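Long-range contacts in putative ABC transporter (Thermobispora bispora, PDB 4PE6), which probably serves as the solute-binding protein of an ABC transporter, perhaps for carbohydrates, and holds a trihydroxybutanoic acid in this crystal: residues K39-A44 with G54-V59; Y122-S127 with K282-P287; P231-E236 with N252-V257. All blocks are in the same frame, centred on the assembly; numbering follows the deposited sequence.

Contact 1 (K39-A44 with G54-V59)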
# COMPACT_ATOMS: atom_id res chain seq x y z
N LYS A 39 -11.52 0.12 -5.41
CA LYS A 39 -11.39 -1.11 -6.19
C LYS A 39 -12.15 -2.27 -5.56
O LYS A 39 -12.79 -3.03 -6.27
CB LYS A 39 -9.92 -1.48 -6.39
CG LYS A 39 -9.09 -0.46 -7.14
CD LYS A 39 -9.54 -0.33 -8.59
CE LYS A 39 -8.85 0.85 -9.27
NZ LYS A 39 -8.86 0.66 -10.74
N PHE A 40 -12.08 -2.41 -4.23
CA PHE A 40 -12.87 -3.41 -3.53
C PHE A 40 -14.35 -3.21 -3.76
O PHE A 40 -15.07 -4.17 -4.02
CB PHE A 40 -12.62 -3.38 -2.00
CG PHE A 40 -13.57 -4.29 -1.25
CD1 PHE A 40 -13.36 -5.67 -1.22
CD2 PHE A 40 -14.68 -3.77 -0.60
CE1 PHE A 40 -14.22 -6.50 -0.53
CE2 PHE A 40 -15.55 -4.60 0.08
CZ PHE A 40 -15.33 -5.97 0.10
N GLU A 41 -14.82 -1.98 -3.62
CA GLU A 41 -16.24 -1.72 -3.72
C GLU A 41 -16.76 -1.95 -5.15
O GLU A 41 -17.83 -2.52 -5.34
CB GLU A 41 -16.56 -0.31 -3.25
CG GLU A 41 -16.55 -0.17 -1.75
CD GLU A 41 -16.77 1.25 -1.28
OE1 GLU A 41 -16.45 2.19 -2.04
OE2 GLU A 41 -17.23 1.43 -0.14
N GLU A 42 -15.98 -1.54 -6.14
CA GLU A 42 -16.30 -1.85 -7.53
C GLU A 42 -16.35 -3.37 -7.76
O GLU A 42 -17.27 -3.87 -8.38
CB GLU A 42 -15.28 -1.21 -8.46
CG GLU A 42 -15.41 -1.61 -9.91
CD GLU A 42 -14.33 -0.98 -10.77
OE1 GLU A 42 -13.12 -1.26 -10.56
OE2 GLU A 42 -14.69 -0.23 -11.69
N ALA A 43 -15.36 -4.10 -7.26
CA ALA A 43 -15.34 -5.56 -7.46
C ALA A 43 -16.49 -6.26 -6.72
O ALA A 43 -17.07 -7.22 -7.22
CB ALA A 43 -14.01 -6.14 -7.02
N ALA A 44 -16.80 -5.78 -5.52
CA ALA A 44 -17.85 -6.37 -4.70
C ALA A 44 -19.22 -6.16 -5.33
O ALA A 44 -20.03 -7.09 -5.39
CB ALA A 44 -17.84 -5.76 -3.31
N GLY A 54 -24.02 -11.70 -1.55
CA GLY A 54 -25.31 -11.06 -1.27
C GLY A 54 -25.18 -9.67 -0.68
O GLY A 54 -26.10 -8.86 -0.79
N LYS A 55 -24.05 -9.39 -0.06
CA LYS A 55 -23.88 -8.18 0.70
C LYS A 55 -22.39 -7.91 0.95
O LYS A 55 -21.58 -8.85 1.08
CB LYS A 55 -24.61 -8.29 2.04
CG LYS A 55 -24.64 -7.03 2.88
CD LYS A 55 -25.36 -7.26 4.20
CE LYS A 55 -25.18 -6.06 5.11
NZ LYS A 55 -26.10 -6.10 6.28
N TYR A 56 -22.04 -6.63 0.98
CA TYR A 56 -20.70 -6.20 1.35
C TYR A 56 -20.78 -4.93 2.18
O TYR A 56 -21.72 -4.14 2.02
CB TYR A 56 -19.82 -6.00 0.10
CG TYR A 56 -20.14 -4.79 -0.75
CD1 TYR A 56 -19.54 -3.56 -0.49
CD2 TYR A 56 -21.03 -4.88 -1.82
CE1 TYR A 56 -19.84 -2.44 -1.28
CE2 TYR A 56 -21.31 -3.78 -2.61
CZ TYR A 56 -20.72 -2.57 -2.34
OH TYR A 56 -21.02 -1.47 -3.12
N LYS A 57 -19.80 -4.75 3.06
CA LYS A 57 -19.70 -3.58 3.90
C LYS A 57 -18.23 -3.20 4.13
O LYS A 57 -17.38 -4.07 4.40
CB LYS A 57 -20.37 -3.84 5.25
CG LYS A 57 -20.69 -2.57 6.03
CD LYS A 57 -21.33 -2.92 7.36
CE LYS A 57 -21.33 -1.76 8.33
NZ LYS A 57 -22.42 -0.83 7.99
N VAL A 58 -17.96 -1.90 4.01
CA VAL A 58 -16.67 -1.31 4.34
C VAL A 58 -16.75 -0.44 5.59
O VAL A 58 -17.60 0.45 5.71
CB VAL A 58 -16.17 -0.44 3.17
CG1 VAL A 58 -14.93 0.36 3.57
CG2 VAL A 58 -15.87 -1.33 1.98
N VAL A 59 -15.84 -0.68 6.52
CA VAL A 59 -15.73 0.22 7.66
C VAL A 59 -14.29 0.69 7.83
O VAL A 59 -13.38 -0.13 7.88
CB VAL A 59 -16.25 -0.43 8.93
CG1 VAL A 59 -16.10 0.52 10.10
CG2 VAL A 59 -17.73 -0.82 8.75
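Helix 39-44 and strand 55-59 run almost exactly antiparallel, at 170° between their directions. Their axes come within 9.5 Å, a normal spacing for a helix lying on a sheet. The backbones are nearest at the C-terminal end of the helical segment, where A44 CA is 6.7 Å from Y56 CA. The two segments share no hydrogen bonds; the contact is one of packing, mostly between side chains.

Y56 is the main piece on the strand side. Its CG stands between the backbone N and the carbonyl carbon (chi1 72°), the crowded position, and the ring lies across the helix, one face toward A44. The methyl of A44 sits over that face as a CH-pi contact, with CB 3.8 Å from the ring centroid and 20° off the normal. It lies toward the rim, with A44 CB 3.6 Å from Y56 CG. This same methyl also lies over a face of the F40 ring, one turn earlier in the helix. F40 slides past Y56 in the opposite direction, with CE2 4.2 Å from Y56 CD1. F40 CD2 meets V58 CG2 at 3.7 Å. E41 reaches across nearly at a right angle to both strand residues. Its CG is 4.0 Å from Y56 CE1, and its carboxylate ends beside V58, with OE2 3.7 Å from CG2. Here a charged group only borders the apolar patch.

The contact belongs to a beta-alpha-beta crossover: helix 31-49 links strand 20-25 to strand 55-60, the outermost strand of the sheet on this side. K55, K57 and V59 bond through their backbones to I21 and L23. K57 and V59 meet helix 67-78 on the other face, while F40 and A43 pack on helix 263-275.

Contact 2 (Y122-S127 with K282-P287)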
# COMPACT_ATOMS: atom_id res chain seq x y z
N TYR A 122 -5.77 -15.96 7.12
CA TYR A 122 -4.96 -16.07 5.92
C TYR A 122 -4.35 -14.70 5.59
O TYR A 122 -5.04 -13.67 5.61
CB TYR A 122 -5.84 -16.55 4.76
CG TYR A 122 -6.33 -17.98 4.94
CD1 TYR A 122 -7.42 -18.27 5.74
CD2 TYR A 122 -5.65 -19.06 4.34
CE1 TYR A 122 -7.86 -19.57 5.94
CE2 TYR A 122 -6.09 -20.36 4.52
CZ TYR A 122 -7.19 -20.61 5.31
OH TYR A 122 -7.60 -21.91 5.48
N ILE A 123 -3.06 -14.70 5.30
CA ILE A 123 -2.33 -13.48 4.96
C ILE A 123 -2.12 -13.33 3.43
O ILE A 123 -1.59 -14.23 2.76
CB ILE A 123 -0.95 -13.45 5.66
CG1 ILE A 123 -1.06 -13.04 7.15
CG2 ILE A 123 -0.05 -12.41 5.00
CD1 ILE A 123 -2.10 -13.75 7.98
N LEU A 124 -2.51 -12.17 2.91
CA LEU A 124 -2.28 -11.83 1.52
C LEU A 124 -1.63 -10.46 1.49
O LEU A 124 -2.25 -9.47 1.84
CB LEU A 124 -3.59 -11.81 0.73
CG LEU A 124 -3.41 -11.74 -0.80
CD1 LEU A 124 -4.63 -12.34 -1.46
CD2 LEU A 124 -3.17 -10.30 -1.32
N GLN A 125 -0.37 -10.43 1.09
CA GLN A 125 0.45 -9.23 1.22
C GLN A 125 1.17 -8.89 -0.07
O GLN A 125 0.96 -9.54 -1.10
CB GLN A 125 1.43 -9.42 2.39
CG GLN A 125 2.53 -10.45 2.12
CD GLN A 125 3.54 -10.47 3.23
OE1 GLN A 125 3.52 -11.36 4.05
NE2 GLN A 125 4.40 -9.45 3.29
N ASN A 126 2.00 -7.87 -0.02
CA ASN A 126 2.99 -7.61 -1.03
C ASN A 126 4.35 -7.67 -0.35
O ASN A 126 4.44 -7.61 0.89
CB ASN A 126 2.83 -6.19 -1.63
CG ASN A 126 1.71 -6.05 -2.67
OD1 ASN A 126 1.53 -4.95 -3.23
ND2 ASN A 126 0.92 -7.09 -2.90
N SER A 127 5.41 -7.71 -1.15
CA SER A 127 6.77 -7.58 -0.57
C SER A 127 7.10 -6.13 -0.22
O SER A 127 7.54 -5.34 -1.05
CB SER A 127 7.85 -8.11 -1.50
OG SER A 127 9.13 -7.87 -0.93
N LYS A 282 -1.59 -20.26 3.90
CA LYS A 282 -1.80 -19.31 4.99
C LYS A 282 -1.10 -17.98 4.73
O LYS A 282 -1.48 -16.96 5.31
CB LYS A 282 -1.29 -19.87 6.34
CG LYS A 282 -1.98 -21.13 6.84
CD LYS A 282 -3.45 -20.92 7.23
CE LYS A 282 -3.58 -20.23 8.58
NZ LYS A 282 -5.00 -20.22 9.06
N GLN A 283 -0.04 -18.02 3.92
CA GLN A 283 0.71 -16.82 3.57
C GLN A 283 0.84 -16.74 2.06
O GLN A 283 1.27 -17.69 1.42
CB GLN A 283 2.08 -16.82 4.25
CG GLN A 283 2.80 -15.47 4.16
CD GLN A 283 3.38 -15.19 2.78
OE1 GLN A 283 3.84 -16.10 2.09
NE2 GLN A 283 3.35 -13.92 2.36
N MSE A 284 0.45 -15.60 1.49
CA MSE A 284 0.52 -15.39 0.05
C MSE A 284 1.14 -14.05 -0.24
O MSE A 284 0.67 -13.01 0.23
CB MSE A 284 -0.88 -15.45 -0.57
CG MSE A 284 -1.64 -16.75 -0.33
SE MSE A 284 -3.52 -16.61 -0.92
CE MSE A 284 -4.10 -16.25 0.93
N THR A 285 2.21 -14.06 -1.02
CA THR A 285 2.80 -12.81 -1.50
C THR A 285 2.37 -12.49 -2.92
O THR A 285 2.66 -13.22 -3.87
CB THR A 285 4.33 -12.82 -1.37
OG1 THR A 285 4.67 -12.88 0.03
CG2 THR A 285 4.92 -11.56 -1.93
N PHE A 286 1.65 -11.38 -3.06
CA PHE A 286 1.25 -10.86 -4.35
C PHE A 286 2.19 -9.70 -4.75
O PHE A 286 2.96 -9.20 -3.92
CB PHE A 286 -0.22 -10.39 -4.28
CG PHE A 286 -1.22 -11.48 -4.56
CD1 PHE A 286 -1.25 -12.63 -3.80
CD2 PHE A 286 -2.14 -11.34 -5.59
CE1 PHE A 286 -2.17 -13.65 -4.06
CE2 PHE A 286 -3.07 -12.35 -5.86
CZ PHE A 286 -3.07 -13.51 -5.10
N PRO A 287 2.13 -9.27 -6.02
CA PRO A 287 3.12 -8.32 -6.54
C PRO A 287 2.82 -6.86 -6.28
O PRO A 287 1.67 -6.41 -6.39
CB PRO A 287 3.08 -8.57 -8.06
CG PRO A 287 1.68 -9.04 -8.31
CD PRO A 287 1.35 -9.89 -7.11
O HOH W 1 -0.62 -7.40 -5.50
O HOH W 2 5.50 -8.24 -3.81
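Strands 122-126 and 283-286 form a parallel beta ladder in the core sheet of a two-domain binding protein of the PBP1 type. They cross at only -24°. I123 pairs N-H with K282 and C=O with M284, Q125 with M284 and F286; Q125 N to M284 O, 2.9 Å, lies nearly along the C=O axis.

The tight face carries L124, F286 and selenomethionine M284, whose CE packs on Y122 CB. L124 CG is anti to its backbone N, which brings CD1 over one face of the F286 ring, 4.2 Å from the centroid. Helices 263-275 and 315-327 close over this face, through A266, F318 and I325, and W313 meets F286 edge-to-face.

The opposite face, with Q125, Q283 and T285, is more open and polar. Q283 is exposed, yet its bent chain brings NE2 to two acceptors: T285 OG1 at 2.9 Å, in the amide plane, and Q125 OE1 at 3.1 Å, approached from above the carbonyl plane. The two amide planes are 75° apart. At the strand start, exposed K282 folds over the Y122 ring, with NZ 4.4 Å from the centroid in a cation-pi contact. The same NZ bonds P119 O.

At the far end, N126 OD1 accepts from D260 N, and a water joins N126 ND2 to P287 O. Q125 O has two donors, F286 N at 2.8 Å and N126 ND2 at 3.0 Å.

Contact 3 (P231-E236 with N252-V257)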
# COMPACT_ATOMS: atom_id res chain seq x y z
N PRO A 231 14.27 17.79 -5.28
CA PRO A 231 15.20 16.64 -5.21
C PRO A 231 14.67 15.39 -5.88
O PRO A 231 13.57 15.40 -6.40
CB PRO A 231 15.31 16.39 -3.70
CG PRO A 231 13.99 16.83 -3.18
CD PRO A 231 13.58 18.01 -4.00
N ALA A 232 15.46 14.30 -5.87
CA ALA A 232 14.90 13.00 -6.24
C ALA A 232 13.86 12.62 -5.21
O ALA A 232 14.11 12.70 -4.01
CB ALA A 232 16.00 11.93 -6.33
N VAL A 233 12.67 12.24 -5.66
CA VAL A 233 11.58 11.87 -4.76
C VAL A 233 10.98 10.51 -5.09
O VAL A 233 11.29 9.89 -6.13
CB VAL A 233 10.45 12.95 -4.75
CG1 VAL A 233 10.96 14.27 -4.19
CG2 VAL A 233 9.87 13.16 -6.14
N THR A 234 10.13 10.03 -4.20
CA THR A 234 9.42 8.77 -4.38
C THR A 234 7.97 9.12 -4.62
O THR A 234 7.24 9.42 -3.69
CB THR A 234 9.57 7.86 -3.15
OG1 THR A 234 9.16 8.55 -1.96
CG2 THR A 234 11.01 7.41 -3.00
N PHE A 235 7.56 9.13 -5.89
CA PHE A 235 6.23 9.56 -6.24
C PHE A 235 5.15 8.57 -5.88
O PHE A 235 5.36 7.36 -5.88
CB PHE A 235 6.13 9.79 -7.75
CG PHE A 235 6.79 11.05 -8.20
CD1 PHE A 235 6.29 12.28 -7.79
CD2 PHE A 235 7.87 11.02 -9.05
CE1 PHE A 235 6.88 13.46 -8.20
CE2 PHE A 235 8.47 12.21 -9.47
CZ PHE A 235 7.97 13.42 -9.04
N GLU A 236 3.98 9.13 -5.63
CA GLU A 236 2.69 8.43 -5.77
C GLU A 236 2.64 7.71 -7.11
O GLU A 236 3.14 8.23 -8.11
CB GLU A 236 1.53 9.43 -5.75
CG GLU A 236 1.32 10.18 -4.45
CD GLU A 236 2.16 11.43 -4.29
OE1 GLU A 236 3.08 11.67 -5.10
OE2 GLU A 236 1.91 12.18 -3.32
N ASN A 252 15.82 13.22 -12.48
CA ASN A 252 16.78 13.43 -11.41
C ASN A 252 16.92 12.26 -10.44
O ASN A 252 17.45 12.42 -9.34
CB ASN A 252 16.36 14.67 -10.62
CG ASN A 252 15.03 14.49 -9.91
OD1 ASN A 252 14.34 13.49 -10.09
ND2 ASN A 252 14.66 15.47 -9.09
N GLY A 253 16.46 11.09 -10.84
CA GLY A 253 16.54 9.90 -9.99
C GLY A 253 15.24 9.60 -9.30
O GLY A 253 15.15 8.63 -8.52
N SER A 254 14.21 10.42 -9.53
CA SER A 254 12.90 10.17 -8.94
C SER A 254 12.39 8.81 -9.38
O SER A 254 12.73 8.34 -10.45
CB SER A 254 11.91 11.29 -9.28
OG SER A 254 12.26 12.46 -8.56
N VAL A 255 11.61 8.16 -8.51
CA VAL A 255 11.02 6.83 -8.80
C VAL A 255 9.53 6.82 -8.47
O VAL A 255 9.02 7.73 -7.81
CB VAL A 255 11.73 5.71 -8.04
CG1 VAL A 255 13.17 5.61 -8.50
CG2 VAL A 255 11.63 5.93 -6.52
N ALA A 256 8.84 5.81 -8.97
CA ALA A 256 7.43 5.60 -8.67
C ALA A 256 7.16 4.13 -8.44
O ALA A 256 7.07 3.34 -9.40
CB ALA A 256 6.55 6.11 -9.81
N VAL A 257 7.06 3.76 -7.17
CA VAL A 257 6.80 2.37 -6.76
C VAL A 257 5.94 2.35 -5.49
O VAL A 257 6.14 3.15 -4.58
CB VAL A 257 8.13 1.59 -6.57
CG1 VAL A 257 9.05 2.30 -5.59
CG2 VAL A 257 7.86 0.16 -6.13
O HOH W 3 7.28 5.70 -4.66
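S254 OG is gripped by two hydrogen bonds. S254 OG accepts from V233 N at 2.9 Å, almost straight at 171°, and donates to N252 OD1 at 2.8 Å, in the carbonyl plane on a lone pair. N252 OD1 is held twice, because S254 N also reaches it, at 3.1 Å, from above that plane, closing an Asx turn. N252 ND2 adds weak bonds to P231 O and I230 O. An alanine here would lack OD1 and ND2, so the S254 hydroxyl would probably be less well oriented and the turn looser. Between N252 and S254, G253 has a positive phi (100°), where a CB would jam against the preceding carbonyl and crowd the A232 methyl.

Past the turn the segments become parallel neighbours in the sheet, the two strands of the beta-alpha-beta unit 232-235, 239-247, 255-258. V255 clips on with its N 3.0 Å from V233 O and its O 2.8 Å from F235 N, both nearly along the C=O axis. T234 and V255 lie side by side toward helix 128-142, their CG2 atoms 3.9 Å apart. On the other face, V233 CG2 sits over the rim of the F235 ring, and F235 CE2 touches S254 CB at 3.6 Å. W245 of the connecting helix meets this ring. Beyond the ladder, a water accepts from V257 N and lies 2.8 Å from F235 O.

Overall arrangement
The three contacts lie on strands traceable as one mixed sheet, running from one lobe to the other. Contact 1 is at one margin, contact 2 nearer the middle, 20 Å away between centres; contact 3 lies across the chain's centre, 32 and 26 Å from them. Along the chain contact 1 closes first, and contact 3 falls between the two segments of contact 2. Contacts 2 and 3 hold neighbouring strands, 283-290 and 255-258; their nearest atoms are about 7 Å apart. Helix 263-275 packs on contacts 1 and 2; helix 128-142 directly follows 122-127 and covers contact 3. The chain thus crosses between lobes and back, probably forming the hinge as in periplasmic binding proteins, near the ligand.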